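Local coordinates for succinate-semialdehyde dehydrogenase (Streptococcus pyogenes MGAS1882, PDB 4OGD), which probably oxidises succinic semialdehyde to succinate, using NADP+ as its cofactor, at residues F17-R31 against T182-V194. Numbering follows the deposited sequence.
Sequences FDNMTDQGLADVLER and TNLFISYDQVSQV
The amide of Gln190 works on both segments at once. Its NE2 donates to Met20 O at 3.1 Å, nearly in the amide plane and almost straight (168°). The same NE2 donates to Asp22 OD1 at 2.9 Å, meeting it from above the carboxylate plane. At the other end, Gln190 OE1 accepts from Ser187 N, on a lone pair. Ser187 OG in turn accepts from Gln190 N, which makes a capping box at the start of helix 188-196. The amide is therefore held at both ends and its rotation is fixed. A water donates to Met20 O and accepts from Asn19 ND2. The backbone N of Met20 also donates, to Phe185 O at 2.8 Å, in an inverse gamma turn centred on Phe185. This ties the loop just before helix 22-41 to the turn that links strand 181-183 to helix 188-196. That strand is an edge strand, within this chain, of the Rossmann-type sheet. The two helix segments run roughly parallel, at 31°. Leu25 packs between them, with CD1 3.8 Å from Val194 CG2 and CD2 beside Gln190 CB. Val28 CG1 meets Thr182 CG2 tip to tip at 3.6 Å. In Arg31, a bend at chi3 (66°) sets NH2 to donate to Thr182 OG1. The Phe185 ring has Phe17 CB over one face and Asn183 ND2 over the centre of the other, 3.2 Å above the plane. The Phe17 ring lies obliquely to it, and both side chains also touch Pro161 of helix 161-173.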
loop_
_atom_site.group_PDB
_atom_site.type_symbol
_atom_site.label_atom_id
_atom_site.label_comp_id
_atom_site.label_asym_id
_atom_site.label_seq_id
_atom_site.Cartn_x
_atom_site.Cartn_y
_atom_site.Cartn_z
ATOM N N PHE A 17 12.276 -31.300 7.596
ATOM C CA PHE A 17 10.827 -31.186 7.623
ATOM C C PHE A 17 10.236 -31.583 6.281
ATOM O O PHE A 17 10.854 -31.377 5.234
ATOM C CB PHE A 17 10.416 -29.757 7.994
ATOM C CG PHE A 17 10.959 -29.304 9.319
ATOM C CD1 PHE A 17 12.268 -28.872 9.432
ATOM C CD2 PHE A 17 10.167 -29.326 10.455
ATOM C CE1 PHE A 17 12.776 -28.463 10.644
ATOM C CE2 PHE A 17 10.675 -28.911 11.672
ATOM C CZ PHE A 17 11.978 -28.481 11.761
ATOM N N ASP A 18 9.048 -32.174 6.318
ATOM C CA ASP A 18 8.366 -32.571 5.095
ATOM C C ASP A 18 7.648 -31.388 4.481
ATOM O O ASP A 18 7.131 -30.524 5.191
ATOM C CB ASP A 18 7.361 -33.681 5.381
ATOM C CG ASP A 18 8.022 -34.938 5.896
ATOM O OD1 ASP A 18 9.066 -35.335 5.334
ATOM O OD2 ASP A 18 7.497 -35.519 6.869
ATOM N N ASN A 19 7.620 -31.348 3.155
ATOM C CA ASN A 19 6.900 -30.294 2.462
ATOM C C ASN A 19 5.397 -30.516 2.543
ATOM O O ASN A 19 4.921 -31.652 2.592
ATOM C CB ASN A 19 7.368 -30.178 1.010
ATOM C CG ASN A 19 8.573 -29.269 0.863
ATOM O OD1 ASN A 19 9.649 -29.567 1.380
ATOM N ND2 ASN A 19 8.397 -28.150 0.160
ATOM N N MET A 20 4.655 -29.418 2.591
ATOM C CA MET A 20 3.198 -29.452 2.568
ATOM C C MET A 20 2.681 -29.819 1.175
ATOM O O MET A 20 3.171 -29.313 0.167
ATOM C CB MET A 20 2.658 -28.082 2.994
ATOM C CG MET A 20 1.146 -27.970 3.029
ATOM S SD MET A 20 0.622 -26.363 3.676
ATOM C CE MET A 20 0.588 -26.662 5.442
ATOM N N THR A 21 1.696 -30.708 1.113
ATOM C CA THR A 21 1.124 -31.098 -0.173
ATOM C C THR A 21 0.151 -30.039 -0.675
ATOM O O THR A 21 -0.297 -29.183 0.094
ATOM C CB THR A 21 0.387 -32.440 -0.073
ATOM O OG1 THR A 21 -0.711 -32.314 0.838
ATOM C CG2 THR A 21 1.336 -33.529 0.409
ATOM N N ASP A 22 -0.166 -30.089 -1.967
ATOM C CA ASP A 22 -1.168 -29.196 -2.532
ATOM C C ASP A 22 -2.501 -29.304 -1.800
ATOM O O ASP A 22 -3.126 -28.285 -1.507
ATOM C CB ASP A 22 -1.357 -29.451 -4.028
ATOM C CG ASP A 22 -0.158 -29.022 -4.845
ATOM O OD1 ASP A 22 0.548 -28.086 -4.421
ATOM O OD2 ASP A 22 0.077 -29.622 -5.914
ATOM N N GLN A 23 -2.936 -30.525 -1.484
ATOM C CA GLN A 23 -4.191 -30.677 -0.754
ATOM C C GLN A 23 -4.102 -30.130 0.669
ATOM O O GLN A 23 -5.034 -29.485 1.145
ATOM C CB GLN A 23 -4.670 -32.131 -0.721
ATOM C CG GLN A 23 -6.071 -32.254 -0.131
ATOM C CD GLN A 23 -7.107 -31.515 -0.967
ATOM O OE1 GLN A 23 -7.183 -31.707 -2.181
ATOM N NE2 GLN A 23 -7.897 -30.656 -0.326
ATOM N N GLY A 24 -2.981 -30.380 1.340
ATOM C CA GLY A 24 -2.752 -29.832 2.667
ATOM C C GLY A 24 -2.854 -28.315 2.635
ATOM O O GLY A 24 -3.468 -27.700 3.505
ATOM N N LEU A 25 -2.272 -27.717 1.603
ATOM C CA LEU A 25 -2.298 -26.264 1.446
ATOM C C LEU A 25 -3.717 -25.745 1.209
ATOM O O LEU A 25 -4.141 -24.755 1.818
ATOM C CB LEU A 25 -1.359 -25.847 0.312
ATOM C CG LEU A 25 -1.303 -24.361 -0.032
ATOM C CD1 LEU A 25 -0.894 -23.529 1.183
ATOM C CD2 LEU A 25 -0.341 -24.142 -1.196
ATOM N N ALA A 26 -4.461 -26.415 0.331
ATOM C CA ALA A 26 -5.850 -26.036 0.099
ATOM C C ALA A 26 -6.651 -26.117 1.396
ATOM O O ALA A 26 -7.434 -25.216 1.714
ATOM C CB ALA A 26 -6.485 -26.914 -0.984
ATOM N N ASP A 27 -6.447 -27.194 2.147
ATOM C CA ASP A 27 -7.151 -27.367 3.414
ATOM C C ASP A 27 -6.849 -26.227 4.394
ATOM O O ASP A 27 -7.756 -25.712 5.055
ATOM C CB ASP A 27 -6.837 -28.733 4.030
ATOM C CG ASP A 27 -7.387 -29.884 3.203
ATOM O OD1 ASP A 27 -8.229 -29.639 2.315
ATOM O OD2 ASP A 27 -6.984 -31.039 3.452
ATOM N N VAL A 28 -5.583 -25.831 4.467
ATOM C CA VAL A 28 -5.171 -24.712 5.315
ATOM C C VAL A 28 -5.816 -23.393 4.894
ATOM O O VAL A 28 -6.288 -22.632 5.743
ATOM C CB VAL A 28 -3.624 -24.582 5.365
ATOM C CG1 VAL A 28 -3.211 -23.258 5.995
ATOM C CG2 VAL A 28 -3.033 -25.736 6.152
ATOM N N LEU A 29 -5.856 -23.117 3.593
ATOM C CA LEU A 29 -6.487 -21.878 3.139
ATOM C C LEU A 29 -7.977 -21.853 3.440
ATOM O O LEU A 29 -8.518 -20.820 3.844
ATOM C CB LEU A 29 -6.232 -21.631 1.649
ATOM C CG LEU A 29 -4.772 -21.381 1.263
ATOM C CD1 LEU A 29 -4.670 -21.115 -0.233
ATOM C CD2 LEU A 29 -4.180 -20.213 2.049
ATOM N N GLU A 30 -8.650 -22.988 3.258
ATOM C CA GLU A 30 -10.076 -23.041 3.559
ATOM C C GLU A 30 -10.328 -22.819 5.046
ATOM O O GLU A 30 -11.219 -22.056 5.423
ATOM C CB GLU A 30 -10.700 -24.357 3.089
ATOM C CG GLU A 30 -12.220 -24.421 3.284
ATOM C CD GLU A 30 -13.003 -23.434 2.416
ATOM O OE1 GLU A 30 -12.409 -22.664 1.615
ATOM O OE2 GLU A 30 -14.246 -23.433 2.534
ATOM N N ARG A 31 -9.528 -23.466 5.889
ATOM C CA ARG A 31 -9.673 -23.310 7.333
ATOM C C ARG A 31 -9.467 -21.855 7.726
ATOM O O ARG A 31 -10.191 -21.317 8.558
ATOM C CB ARG A 31 -8.671 -24.191 8.085
ATOM C CG ARG A 31 -8.758 -24.056 9.603
ATOM C CD ARG A 31 -7.753 -24.963 10.297
ATOM N NE ARG A 31 -6.370 -24.569 10.032
ATOM C CZ ARG A 31 -5.307 -25.253 10.447
ATOM N NH1 ARG A 31 -5.467 -26.377 11.139
ATOM N NH2 ARG A 31 -4.076 -24.829 10.165
ATOM N N THR A 182 -0.736 -20.328 10.379
ATOM C CA THR A 182 -0.303 -21.655 9.960
ATOM C C THR A 182 0.987 -21.537 9.172
ATOM O O THR A 182 1.078 -20.766 8.207
ATOM C CB THR A 182 -1.357 -22.347 9.092
ATOM O OG1 THR A 182 -2.618 -22.346 9.773
ATOM C CG2 THR A 182 -0.944 -23.789 8.789
ATOM N N ASN A 183 1.995 -22.292 9.588
ATOM C CA ASN A 183 3.241 -22.324 8.848
ATOM C C ASN A 183 3.084 -23.151 7.567
ATOM O O ASN A 183 2.453 -24.211 7.576
ATOM C CB ASN A 183 4.362 -22.908 9.708
ATOM C CG ASN A 183 5.649 -23.022 8.944
ATOM O OD1 ASN A 183 6.111 -22.044 8.360
ATOM N ND2 ASN A 183 6.211 -24.228 8.887
ATOM N N LEU A 184 3.658 -22.668 6.469
ATOM C CA LEU A 184 3.588 -23.383 5.196
ATOM C C LEU A 184 4.972 -23.801 4.703
ATOM O O LEU A 184 5.746 -22.963 4.228
ATOM C CB LEU A 184 2.931 -22.504 4.127
ATOM C CG LEU A 184 1.656 -21.738 4.461
ATOM C CD1 LEU A 184 1.234 -20.911 3.253
ATOM C CD2 LEU A 184 0.535 -22.681 4.878
ATOM N N PHE A 185 5.295 -25.087 4.818
ATOM C CA PHE A 185 6.533 -25.590 4.238
ATOM C C PHE A 185 6.272 -25.829 2.754
ATOM O O PHE A 185 6.038 -26.961 2.327
ATOM C CB PHE A 185 6.981 -26.889 4.925
ATOM C CG PHE A 185 7.580 -26.690 6.302
ATOM C CD1 PHE A 185 8.483 -25.661 6.545
ATOM C CD2 PHE A 185 7.246 -27.539 7.348
ATOM C CE1 PHE A 185 9.033 -25.478 7.799
ATOM C CE2 PHE A 185 7.801 -27.366 8.613
ATOM C CZ PHE A 185 8.695 -26.334 8.837
ATOM N N ILE A 186 6.287 -24.756 1.965
ATOM C CA ILE A 186 5.894 -24.844 0.561
ATOM C C ILE A 186 6.945 -24.330 -0.425
ATOM O O ILE A 186 7.890 -23.621 -0.054
ATOM C CB ILE A 186 4.559 -24.106 0.297
ATOM C CG1 ILE A 186 4.651 -22.654 0.778
ATOM C CG2 ILE A 186 3.395 -24.840 0.972
ATOM C CD1 ILE A 186 3.470 -21.795 0.342
ATOM N N SER A 187 6.761 -24.689 -1.693
ATOM C CA SER A 187 7.665 -24.283 -2.763
ATOM C C SER A 187 7.280 -22.902 -3.254
ATOM O O SER A 187 6.201 -22.410 -2.939
ATOM C CB SER A 187 7.537 -25.248 -3.931
ATOM O OG SER A 187 6.250 -25.133 -4.507
ATOM N N TYR A 188 8.154 -22.287 -4.042
ATOM C CA TYR A 188 7.864 -20.977 -4.621
ATOM C C TYR A 188 6.640 -21.038 -5.526
ATOM O O TYR A 188 5.869 -20.083 -5.606
ATOM C CB TYR A 188 9.059 -20.462 -5.424
ATOM C CG TYR A 188 10.277 -20.121 -4.598
ATOM C CD1 TYR A 188 10.166 -19.806 -3.246
ATOM C CD2 TYR A 188 11.542 -20.109 -5.174
ATOM C CE1 TYR A 188 11.289 -19.492 -2.490
ATOM C CE2 TYR A 188 12.667 -19.797 -4.429
ATOM C CZ TYR A 188 12.535 -19.490 -3.087
ATOM O OH TYR A 188 13.656 -19.179 -2.348
ATOM N N ASP A 189 6.459 -22.163 -6.209
ATOM C CA ASP A 189 5.301 -22.313 -7.081
ATOM C C ASP A 189 4.014 -22.355 -6.265
ATOM O O ASP A 189 2.996 -21.810 -6.680
ATOM C CB ASP A 189 5.434 -23.558 -7.954
ATOM C CG ASP A 189 6.558 -23.440 -8.962
ATOM O OD1 ASP A 189 6.758 -22.331 -9.503
ATOM O OD2 ASP A 189 7.240 -24.457 -9.210
ATOM N N GLN A 190 4.071 -22.993 -5.100
ATOM C CA GLN A 190 2.926 -23.011 -4.203
ATOM C C GLN A 190 2.664 -21.618 -3.639
ATOM O O GLN A 190 1.509 -21.241 -3.433
ATOM C CB GLN A 190 3.124 -24.035 -3.081
ATOM C CG GLN A 190 2.929 -25.481 -3.548
ATOM C CD GLN A 190 3.309 -26.498 -2.490
ATOM O OE1 GLN A 190 4.396 -26.433 -1.907
ATOM N NE2 GLN A 190 2.415 -27.453 -2.237
ATOM N N VAL A 191 3.730 -20.853 -3.404
ATOM C CA VAL A 191 3.572 -19.476 -2.936
ATOM C C VAL A 191 2.776 -18.679 -3.968
ATOM O O VAL A 191 1.872 -17.923 -3.616
ATOM C CB VAL A 191 4.923 -18.789 -2.670
ATOM C CG1 VAL A 191 4.724 -17.302 -2.397
ATOM C CG2 VAL A 191 5.629 -19.438 -1.488
ATOM N N SER A 192 3.101 -18.862 -5.246
ATOM C CA SER A 192 2.375 -18.163 -6.305
ATOM C C SER A 192 0.890 -18.502 -6.298
ATOM O O SER A 192 0.044 -17.632 -6.517
ATOM C CB SER A 192 2.978 -18.480 -7.675
ATOM O OG SER A 192 4.317 -18.050 -7.729
ATOM N N GLN A 193 0.578 -19.769 -6.040
ATOM C CA GLN A 193 -0.808 -20.203 -5.937
ATOM C C GLN A 193 -1.513 -19.550 -4.753
ATOM O O GLN A 193 -2.678 -19.165 -4.853
ATOM C CB GLN A 193 -0.880 -21.722 -5.792
ATOM C CG GLN A 193 -0.381 -22.499 -6.994
ATOM C CD GLN A 193 -0.327 -23.991 -6.715
ATOM O OE1 GLN A 193 0.750 -24.583 -6.639
ATOM N NE2 GLN A 193 -1.493 -24.606 -6.545
ATOM N N VAL A 194 -0.805 -19.427 -3.635
ATOM C CA VAL A 194 -1.366 -18.776 -2.452
ATOM C C VAL A 194 -1.727 -17.322 -2.779
ATOM O O VAL A 194 -2.814 -16.852 -2.454
ATOM C CB VAL A 194 -0.411 -18.869 -1.233
ATOM C CG1 VAL A 194 -0.922 -18.021 -0.070
ATOM C CG2 VAL A 194 -0.264 -20.329 -0.788
HETATM O O HOH W 1 5.696 -28.465 -1.089
#